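Local coordinates for protein mannonate dehydratase (Streptococcus suis, PDB 3BDK) that probably catalyses the dehydration of D-mannonate to 2-dehydro-3-deoxy-D-gluconate, with manganese or ferrous iron as cofactor, at residues P97-L102 with W195-Y200; A313-L318 with E362-A367; E64-L69 with A116-V121. One frame throughout, in Å; residues are numbered along the deposited sequence.

Interaction 1: P97-L102 with W195-Y200; sequences PNRDAL and WANLEY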
loop_
_atom_site.group_PDB
_atom_site.type_symbol
_atom_site.label_atom_id
_atom_site.label_comp_id
_atom_site.label_asym_id
_atom_site.label_seq_id
_atom_site.Cartn_x
_atom_site.Cartn_y
_atom_site.Cartn_z
ATOM N N PRO A 97 17.003 42.869 12.507
ATOM C CA PRO A 97 17.902 42.995 13.682
ATOM C C PRO A 97 17.356 42.280 14.917
ATOM O O PRO A 97 18.111 41.646 15.669
ATOM C CB PRO A 97 17.951 44.504 13.935
ATOM C CG PRO A 97 17.392 45.137 12.714
ATOM C CD PRO A 97 16.409 44.166 12.151
ATOM N N ASN A 98 16.041 42.389 15.089
ATOM C CA ASN A 98 15.246 41.633 16.049
ATOM C C ASN A 98 15.279 40.121 15.907
ATOM O O ASN A 98 14.385 39.460 16.416
ATOM C CB ASN A 98 13.788 42.018 15.837
ATOM C CG ASN A 98 13.356 41.830 14.390
ATOM O OD1 ASN A 98 13.684 42.653 13.530
ATOM N ND2 ASN A 98 12.643 40.743 14.111
ATOM N N ARG A 99 16.253 39.568 15.199
ATOM C CA ARG A 99 16.250 38.134 14.956
ATOM C C ARG A 99 16.778 37.323 16.121
ATOM O O ARG A 99 16.303 36.210 16.347
ATOM C CB ARG A 99 16.978 37.761 13.655
ATOM C CG ARG A 99 18.513 37.913 13.652
ATOM C CD ARG A 99 19.065 37.730 12.251
ATOM N NE ARG A 99 20.444 38.190 12.113
ATOM C CZ ARG A 99 21.178 38.053 11.008
ATOM N NH1 ARG A 99 20.673 37.462 9.928
ATOM N NH2 ARG A 99 22.425 38.499 10.984
ATOM N N ASP A 100 17.748 37.882 16.851
ATOM C CA ASP A 100 18.464 37.184 17.934
ATOM C C ASP A 100 17.569 36.582 19.006
ATOM O O ASP A 100 17.786 35.452 19.445
ATOM C CB ASP A 100 19.480 38.115 18.600
ATOM C CG ASP A 100 20.858 38.010 17.979
ATOM O OD1 ASP A 100 21.217 36.902 17.515
ATOM O OD2 ASP A 100 21.576 39.036 17.956
ATOM N N ALA A 101 16.577 37.365 19.422
ATOM C CA ALA A 101 15.580 36.932 20.383
ATOM C C ALA A 101 14.753 35.781 19.801
ATOM O O ALA A 101 14.508 34.785 20.475
ATOM C CB ALA A 101 14.680 38.106 20.772
ATOM N N LEU A 102 14.327 35.918 18.545
ATOM C CA LEU A 102 13.542 34.867 17.902
ATOM C C LEU A 102 14.355 33.577 17.856
ATOM O O LEU A 102 13.853 32.508 18.220
ATOM C CB LEU A 102 13.021 35.313 16.530
ATOM C CG LEU A 102 12.054 36.517 16.614
ATOM C CD1 LEU A 102 12.105 37.388 15.375
ATOM C CD2 LEU A 102 10.620 36.123 16.897
ATOM N N TRP A 195 21.239 33.144 1.675
ATOM C CA TRP A 195 22.276 32.215 2.120
ATOM C C TRP A 195 22.867 32.717 3.432
ATOM O O TRP A 195 22.902 31.987 4.410
ATOM C CB TRP A 195 23.362 31.998 1.054
ATOM C CG TRP A 195 23.001 30.946 0.027
ATOM C CD1 TRP A 195 22.745 31.152 -1.293
ATOM C CD2 TRP A 195 22.861 29.526 0.244
ATOM N NE1 TRP A 195 22.464 29.959 -1.912
ATOM C CE2 TRP A 195 22.520 28.949 -0.989
ATOM C CE3 TRP A 195 22.990 28.693 1.363
ATOM C CZ2 TRP A 195 22.307 27.579 -1.140
ATOM C CZ3 TRP A 195 22.778 27.325 1.213
ATOM C CH2 TRP A 195 22.441 26.783 -0.022
ATOM N N ALA A 196 23.261 33.989 3.452
ATOM C CA ALA A 196 23.798 34.650 4.647
ATOM C C ALA A 196 22.855 34.611 5.847
ATOM O O ALA A 196 23.289 34.396 6.972
ATOM C CB ALA A 196 24.180 36.090 4.329
ATOM N N ASN A 197 21.572 34.835 5.614
ATOM C CA ASN A 197 20.629 34.789 6.698
ATOM C C ASN A 197 20.554 33.388 7.294
ATOM O O ASN A 197 20.421 33.235 8.519
ATOM C CB ASN A 197 19.277 35.299 6.231
ATOM C CG ASN A 197 19.334 36.758 5.802
ATOM O OD1 ASN A 197 20.333 37.436 6.016
ATOM N ND2 ASN A 197 18.263 37.243 5.198
ATOM N N LEU A 198 20.693 32.378 6.433
ATOM C CA LEU A 198 20.613 30.986 6.829
ATOM C C LEU A 198 21.860 30.572 7.559
ATOM O O LEU A 198 21.788 29.897 8.583
ATOM C CB LEU A 198 20.421 30.069 5.612
ATOM C CG LEU A 198 20.471 28.540 5.826
ATOM C CD1 LEU A 198 19.353 28.040 6.744
ATOM C CD2 LEU A 198 20.424 27.806 4.498
ATOM N N GLU A 199 23.008 30.951 7.016
ATOM C CA GLU A 199 24.266 30.613 7.635
ATOM C C GLU A 199 24.322 31.133 9.073
ATOM O O GLU A 199 24.726 30.414 9.988
ATOM C CB GLU A 199 25.409 31.174 6.818
ATOM C CG GLU A 199 26.725 30.468 7.101
ATOM C CD GLU A 199 27.901 31.246 6.596
ATOM O OE1 GLU A 199 27.727 31.965 5.581
ATOM O OE2 GLU A 199 28.982 31.152 7.227
ATOM N N TYR A 200 23.889 32.376 9.257
ATOM C CA TYR A 200 23.789 32.994 10.560
ATOM C C TYR A 200 22.931 32.155 11.496
ATOM O O TYR A 200 23.310 31.903 12.646
ATOM C CB TYR A 200 23.167 34.376 10.416
ATOM C CG TYR A 200 23.155 35.208 11.689
ATOM C CD1 TYR A 200 24.259 35.995 12.043
ATOM C CD2 TYR A 200 22.036 35.228 12.519
ATOM C CE1 TYR A 200 24.249 36.772 13.195
ATOM C CE2 TYR A 200 22.012 35.998 13.674
ATOM C CZ TYR A 200 23.119 36.775 14.008
ATOM O OH TYR A 200 23.100 37.543 15.155
#

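Interaction 2: A313-L318 with E362-A367; sequences AVVKLL and EANMRA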
loop_
_atom_site.group_PDB
_atom_site.type_symbol
_atom_site.label_atom_id
_atom_site.label_comp_id
_atom_site.label_asym_id
_atom_site.label_seq_id
_atom_site.Cartn_x
_atom_site.Cartn_y
_atom_site.Cartn_z
ATOM N N ALA A 313 14.503 2.420 -6.902
ATOM C CA ALA A 313 15.875 2.899 -6.856
ATOM C C ALA A 313 16.119 3.659 -5.553
ATOM O O ALA A 313 17.095 3.386 -4.853
ATOM C CB ALA A 313 16.151 3.763 -8.031
ATOM N N VAL A 314 15.207 4.572 -5.209
ATOM C CA VAL A 314 15.311 5.341 -3.967
ATOM C C VAL A 314 15.472 4.376 -2.793
ATOM O O VAL A 314 16.563 4.254 -2.267
ATOM C CB VAL A 314 14.093 6.270 -3.724
ATOM C CG1 VAL A 314 14.210 6.950 -2.383
ATOM C CG2 VAL A 314 13.956 7.309 -4.836
ATOM N N VAL A 315 14.393 3.678 -2.427
ATOM C CA VAL A 315 14.374 2.769 -1.273
ATOM C C VAL A 315 15.540 1.776 -1.291
ATOM O O VAL A 315 16.131 1.509 -0.254
ATOM C CB VAL A 315 13.012 2.031 -1.158
ATOM C CG1 VAL A 315 12.645 1.430 -2.462
ATOM C CG2 VAL A 315 13.037 0.944 -0.094
ATOM N N LYS A 316 15.875 1.249 -2.464
ATOM C CA LYS A 316 17.073 0.442 -2.639
ATOM C C LYS A 316 18.319 1.120 -2.064
ATOM O O LYS A 316 19.050 0.485 -1.323
ATOM C CB LYS A 316 17.293 0.128 -4.111
ATOM C CG LYS A 316 18.540 -0.677 -4.412
ATOM C CD LYS A 316 18.432 -1.267 -5.814
ATOM C CE LYS A 316 19.408 -2.421 -6.029
ATOM N NZ LYS A 316 20.800 -1.922 -6.085
ATOM N N LEU A 317 18.551 2.393 -2.396
ATOM C CA LEU A 317 19.716 3.132 -1.914
ATOM C C LEU A 317 19.684 3.238 -0.397
ATOM O O LEU A 317 20.710 3.043 0.271
ATOM C CB LEU A 317 19.772 4.539 -2.524
ATOM C CG LEU A 317 20.201 4.721 -3.985
ATOM C CD1 LEU A 317 19.611 5.977 -4.559
ATOM C CD2 LEU A 317 21.707 4.730 -4.126
ATOM N N LEU A 318 18.505 3.550 0.146
ATOM C CA LEU A 318 18.299 3.595 1.584
ATOM C C LEU A 318 18.711 2.263 2.226
ATOM O O LEU A 318 19.257 2.222 3.346
ATOM C CB LEU A 318 16.834 3.875 1.891
ATOM C CG LEU A 318 16.208 5.251 1.659
ATOM C CD1 LEU A 318 14.779 5.177 2.145
ATOM C CD2 LEU A 318 16.959 6.404 2.366
ATOM N N GLU A 362 11.088 -4.303 2.319
ATOM C CA GLU A 362 11.178 -5.768 2.449
ATOM C C GLU A 362 11.797 -6.420 1.224
ATOM O O GLU A 362 12.730 -7.208 1.339
ATOM C CB GLU A 362 9.775 -6.395 2.760
ATOM C CG GLU A 362 9.719 -7.953 2.781
ATOM C CD GLU A 362 8.352 -8.565 3.182
ATOM O OE1 GLU A 362 7.617 -7.969 3.992
ATOM O OE2 GLU A 362 8.019 -9.671 2.686
ATOM N N ALA A 363 11.288 -6.098 0.045
ATOM C CA ALA A 363 11.779 -6.790 -1.137
ATOM C C ALA A 363 13.257 -6.508 -1.349
ATOM O O ALA A 363 14.033 -7.442 -1.555
ATOM C CB ALA A 363 10.965 -6.457 -2.369
ATOM N N ASN A 364 13.647 -5.231 -1.265
ATOM C CA ASN A 364 15.042 -4.851 -1.514
ATOM C C ASN A 364 15.982 -5.361 -0.439
ATOM O O ASN A 364 17.101 -5.780 -0.737
ATOM C CB ASN A 364 15.197 -3.350 -1.681
ATOM C CG ASN A 364 14.904 -2.906 -3.076
ATOM O OD1 ASN A 364 15.462 -3.435 -4.032
ATOM N ND2 ASN A 364 14.013 -1.925 -3.209
ATOM N N MET A 365 15.512 -5.339 0.804
ATOM C CA MET A 365 16.248 -5.955 1.895
ATOM C C MET A 365 16.631 -7.396 1.544
ATOM O O MET A 365 17.810 -7.683 1.354
ATOM C CB MET A 365 15.462 -5.860 3.195
ATOM C CG MET A 365 15.430 -4.447 3.767
ATOM S SD MET A 365 16.875 -3.932 4.756
ATOM C CE MET A 365 18.215 -4.102 3.607
ATOM N N ARG A 366 15.644 -8.276 1.391
ATOM C CA ARG A 366 15.904 -9.693 1.091
ATOM C C ARG A 366 16.757 -9.879 -0.155
ATOM O O ARG A 366 17.571 -10.794 -0.226
ATOM C CB ARG A 366 14.593 -10.482 0.926
ATOM C CG ARG A 366 13.613 -10.381 2.098
ATOM C CD ARG A 366 14.103 -11.147 3.306
ATOM N NE ARG A 366 13.020 -11.411 4.247
ATOM C CZ ARG A 366 13.183 -11.768 5.520
ATOM N NH1 ARG A 366 14.401 -11.896 6.044
ATOM N NH2 ARG A 366 12.117 -11.994 6.276
ATOM N N ALA A 367 16.557 -9.020 -1.142
ATOM C CA ALA A 367 17.312 -9.106 -2.373
ATOM C C ALA A 367 18.786 -8.815 -2.101
ATOM O O ALA A 367 19.670 -9.376 -2.764
ATOM C CB ALA A 367 16.756 -8.149 -3.409
#

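Interaction 3: E64-L69 with A116-V121; sequences ENILEL and AGIPVV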
loop_
_atom_site.group_PDB
_atom_site.type_symbol
_atom_site.label_atom_id
_atom_site.label_comp_id
_atom_site.label_asym_id
_atom_site.label_seq_id
_atom_site.Cartn_x
_atom_site.Cartn_y
_atom_site.Cartn_z
ATOM N N GLU A 64 5.986 21.236 28.541
ATOM C CA GLU A 64 4.563 20.945 28.816
ATOM C C GLU A 64 3.720 20.640 27.562
ATOM O O GLU A 64 2.785 19.831 27.609
ATOM C CB GLU A 64 3.922 22.113 29.605
ATOM C CG GLU A 64 3.979 22.016 31.145
ATOM C CD GLU A 64 5.248 21.338 31.676
ATOM O OE1 GLU A 64 5.398 20.109 31.460
ATOM O OE2 GLU A 64 6.083 22.024 32.317
ATOM N N ASN A 65 4.063 21.287 26.452
ATOM C CA ASN A 65 3.307 21.166 25.220
ATOM C C ASN A 65 3.730 19.981 24.364
ATOM O O ASN A 65 2.898 19.337 23.718
ATOM C CB ASN A 65 3.439 22.450 24.413
ATOM C CG ASN A 65 2.495 23.523 24.876
ATOM O OD1 ASN A 65 2.548 23.976 26.024
ATOM N ND2 ASN A 65 1.621 23.948 23.980
ATOM N N ILE A 66 5.029 19.708 24.347
ATOM C CA ILE A 66 5.553 18.625 23.534
ATOM C C ILE A 66 5.378 17.300 24.279
ATOM O O ILE A 66 5.135 16.261 23.662
ATOM C CB ILE A 66 7.023 18.893 23.060
ATOM C CG1 ILE A 66 8.057 18.194 23.942
ATOM C CG2 ILE A 66 7.318 20.398 22.939
ATOM C CD1 ILE A 66 8.576 16.939 23.343
ATOM N N LEU A 67 5.483 17.352 25.606
ATOM C CA LEU A 67 5.205 16.198 26.449
ATOM C C LEU A 67 3.746 15.767 26.313
ATOM O O LEU A 67 3.475 14.582 26.108
ATOM C CB LEU A 67 5.518 16.501 27.912
ATOM C CG LEU A 67 6.980 16.501 28.358
ATOM C CD1 LEU A 67 7.105 17.083 29.775
ATOM C CD2 LEU A 67 7.622 15.109 28.264
ATOM N N GLU A 68 2.817 16.720 26.407
ATOM C CA GLU A 68 1.391 16.396 26.383
ATOM C C GLU A 68 0.933 15.752 25.059
ATOM O O GLU A 68 -0.133 15.120 24.999
ATOM C CB GLU A 68 0.525 17.606 26.763
ATOM C CG GLU A 68 -0.061 18.389 25.598
ATOM C CD GLU A 68 -1.277 19.215 25.995
ATOM O OE1 GLU A 68 -1.230 19.890 27.050
ATOM O OE2 GLU A 68 -2.282 19.201 25.245
ATOM N N LEU A 69 1.736 15.912 24.007
ATOM C CA LEU A 69 1.475 15.247 22.730
ATOM C C LEU A 69 2.223 13.922 22.650
ATOM O O LEU A 69 1.743 12.975 22.034
ATOM C CB LEU A 69 1.821 16.156 21.539
ATOM C CG LEU A 69 1.106 17.516 21.403
ATOM C CD1 LEU A 69 1.335 18.101 20.008
ATOM C CD2 LEU A 69 -0.403 17.465 21.736
ATOM N N ALA A 116 13.009 15.039 25.381
ATOM C CA ALA A 116 11.848 14.203 25.099
ATOM C C ALA A 116 12.224 13.024 24.231
ATOM O O ALA A 116 11.358 12.267 23.802
ATOM C CB ALA A 116 10.757 15.012 24.443
ATOM N N GLY A 117 13.513 12.864 23.965
ATOM C CA GLY A 117 14.001 11.685 23.242
ATOM C C GLY A 117 13.818 11.738 21.732
ATOM O O GLY A 117 14.551 11.062 20.995
ATOM N N ILE A 118 12.843 12.532 21.282
ATOM C CA ILE A 118 12.609 12.813 19.858
ATOM C C ILE A 118 13.857 13.377 19.170
ATOM O O ILE A 118 14.226 14.525 19.438
ATOM C CB ILE A 118 11.475 13.835 19.659
ATOM C CG1 ILE A 118 10.244 13.482 20.497
ATOM C CG2 ILE A 118 11.125 13.930 18.177
ATOM C CD1 ILE A 118 9.223 14.609 20.625
ATOM N N PRO A 119 14.487 12.578 18.267
ATOM C CA PRO A 119 15.826 12.794 17.690
ATOM C C PRO A 119 15.952 13.581 16.366
ATOM O O PRO A 119 17.071 13.748 15.866
ATOM C CB PRO A 119 16.332 11.366 17.469
ATOM C CG PRO A 119 15.098 10.505 17.397
ATOM C CD PRO A 119 13.896 11.332 17.748
ATOM N N VAL A 120 14.848 14.061 15.801
ATOM C CA VAL A 120 14.912 14.793 14.533
ATOM C C VAL A 120 13.928 15.954 14.472
ATOM O O VAL A 120 12.782 15.834 14.928
ATOM C CB VAL A 120 14.707 13.869 13.295
ATOM C CG1 VAL A 120 14.565 14.689 12.022
ATOM C CG2 VAL A 120 15.865 12.866 13.141
ATOM N N VAL A 121 14.391 17.076 13.911
ATOM C CA VAL A 121 13.540 18.250 13.670
ATOM C C VAL A 121 13.652 18.734 12.213
ATOM O O VAL A 121 14.704 19.224 11.794
ATOM C CB VAL A 121 13.868 19.418 14.644
ATOM C CG1 VAL A 121 13.030 20.633 14.321
ATOM C CG2 VAL A 121 13.629 19.006 16.081
#

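Interaction 1: P97-L102 with W195-Y200
R99 lays its guanidinium flat on the ring of Y200. The two groups form a near-parallel stack, with centres 3.4 Å apart and planes 13° from parallel. This is also a cation-pi contact, because R99 CZ sits over the ring face. R99 NH2 lies above the middle of the ring, 3.3 Å from Y200 CD1. R99 NE lies over the CD2–CE2 side. The R99 chain is extended from CG to NE, which carries the charge across the gap between the helices. Y200 comes from the opposite direction, with CG anti to its backbone N (chi1 -173°).

D100 holds the far end of the ring. Y200 OH donates a hydrogen bond to D100 OD1 at 3.1 Å. It arrives on the syn side, 30° out of the carboxylate plane. The same ring is thus held over a face and at its hydroxyl. N197 OD1 lies near the guanidinium plane, while N197 ND2 is hydrogen-bonded to the carbonyl of K93.

This surface contact joins helix 99-114 to helix 191-210. Further round these helices, L102 packs on helix 90-93, and W195 and L198 pack on helix 237-245.

Interaction 2: A313-L318 with E362-A367
N364 has its CG beside the backbone N and anti to the carbonyl carbon (chi1 -84°), and this turns its amide towards V315 and K316. V315 answers with CG1, which a chi1 of 50° places between its own backbone N and carbonyl carbon. Both residues belong to outer helices of the xylose isomerase-like TIM barrel. Helix 311-320 precedes strand 327-328, and helix 348-368 follows it.

The helices come close here. The CA atoms of K316 and N364 are 5.8 Å apart. The asparagine amide is the main filling of the gap. Its ND2 lies 3.7 Å from V315 CG1, a van der Waals contact between an amide and a methyl group. The carboxamide carbon N364 CG lies 4.0 Å from K316 CB. The side chains of K316 and N364 meet at about a right angle. The lysine then leads away, and its NZ makes a long, weak ion pair with D320. N364 ND2 has a weak hydrogen bond to the carbonyl of L360 in its own helix.

Helix 348-368 also meets the second subunit. E362 is hydrogen-bonded to S304 and Y356 of that subunit, and N364 also packs on A363 of the second subunit. The contact is within the helical shell, beside the dimer interface.

On the lysine side, the aliphatic chain passes the amide oxygen loosely, with K316 CD 4.1 Å from N364 OD1.

Interaction 3: E64-L69 with A116-V121
I66 meets A116 and I118 through the end of its side chain. Its CB is directed from helix 63-74 towards the loop that leads into strand 120-123. From CB, the CG1 branch carries the chain across. I66 CG1 is 4.2 Å from A116 CB, at the limit of a loose apolar contact. I66 CD1 goes further and lies against A116 CB, but the modelled separation is too short for two carbons. That detail is doubtful, so the exact position of the I66 tip is uncertain. Its torsions point the same way, since chi1 (98°) and chi2 (101°) both lie away from staggered values. As modelled, I66 CD1 is 3.6 Å from I118 CD1.

I118 comes the other way. Its CG1 is anti to the carbonyl carbon, and the chain is extended beyond it (chi2 166°), which projects CD1 to the isoleucine of the helix. The two chains run antiparallel where their ends meet. Between A116 and I118 the backbone turns at G117, which has a positive phi. A116 and I118 both direct CB to the helix.

The neighbours are apolar too. I66 also packs on V52, and I118 packs on I80 and I83 of strand 79-84. V120 pairs with I83 through the backbone, and V121 pairs with K215 and A217. Helix 63-74 thus packs on the loop leading into strand 120-123 of the parallel sheet, at the outside of the TIM barrel.

In the fold
All three contacts lie in the outer part of one TIM barrel, their centres about 17 to 22 Å from the centre of the chain. Interactions 1 and 2 are on opposite sides of that centre, with their own centres about 40 Å apart. The centre of interaction 3 is about 25 Å from that of interaction 1 and about 30 Å from that of interaction 2, and none touches another. Along the chain, interactions 1 and 3 alternate: 64-69, 97-102, 116-121, 195-200. Helix 99-114 of interaction 1 leads directly to strand 120-123 of interaction 3. Interaction 2 comes last, near the second subunit. Each fastens a different part of the shell around the barrel that carries the manganese site.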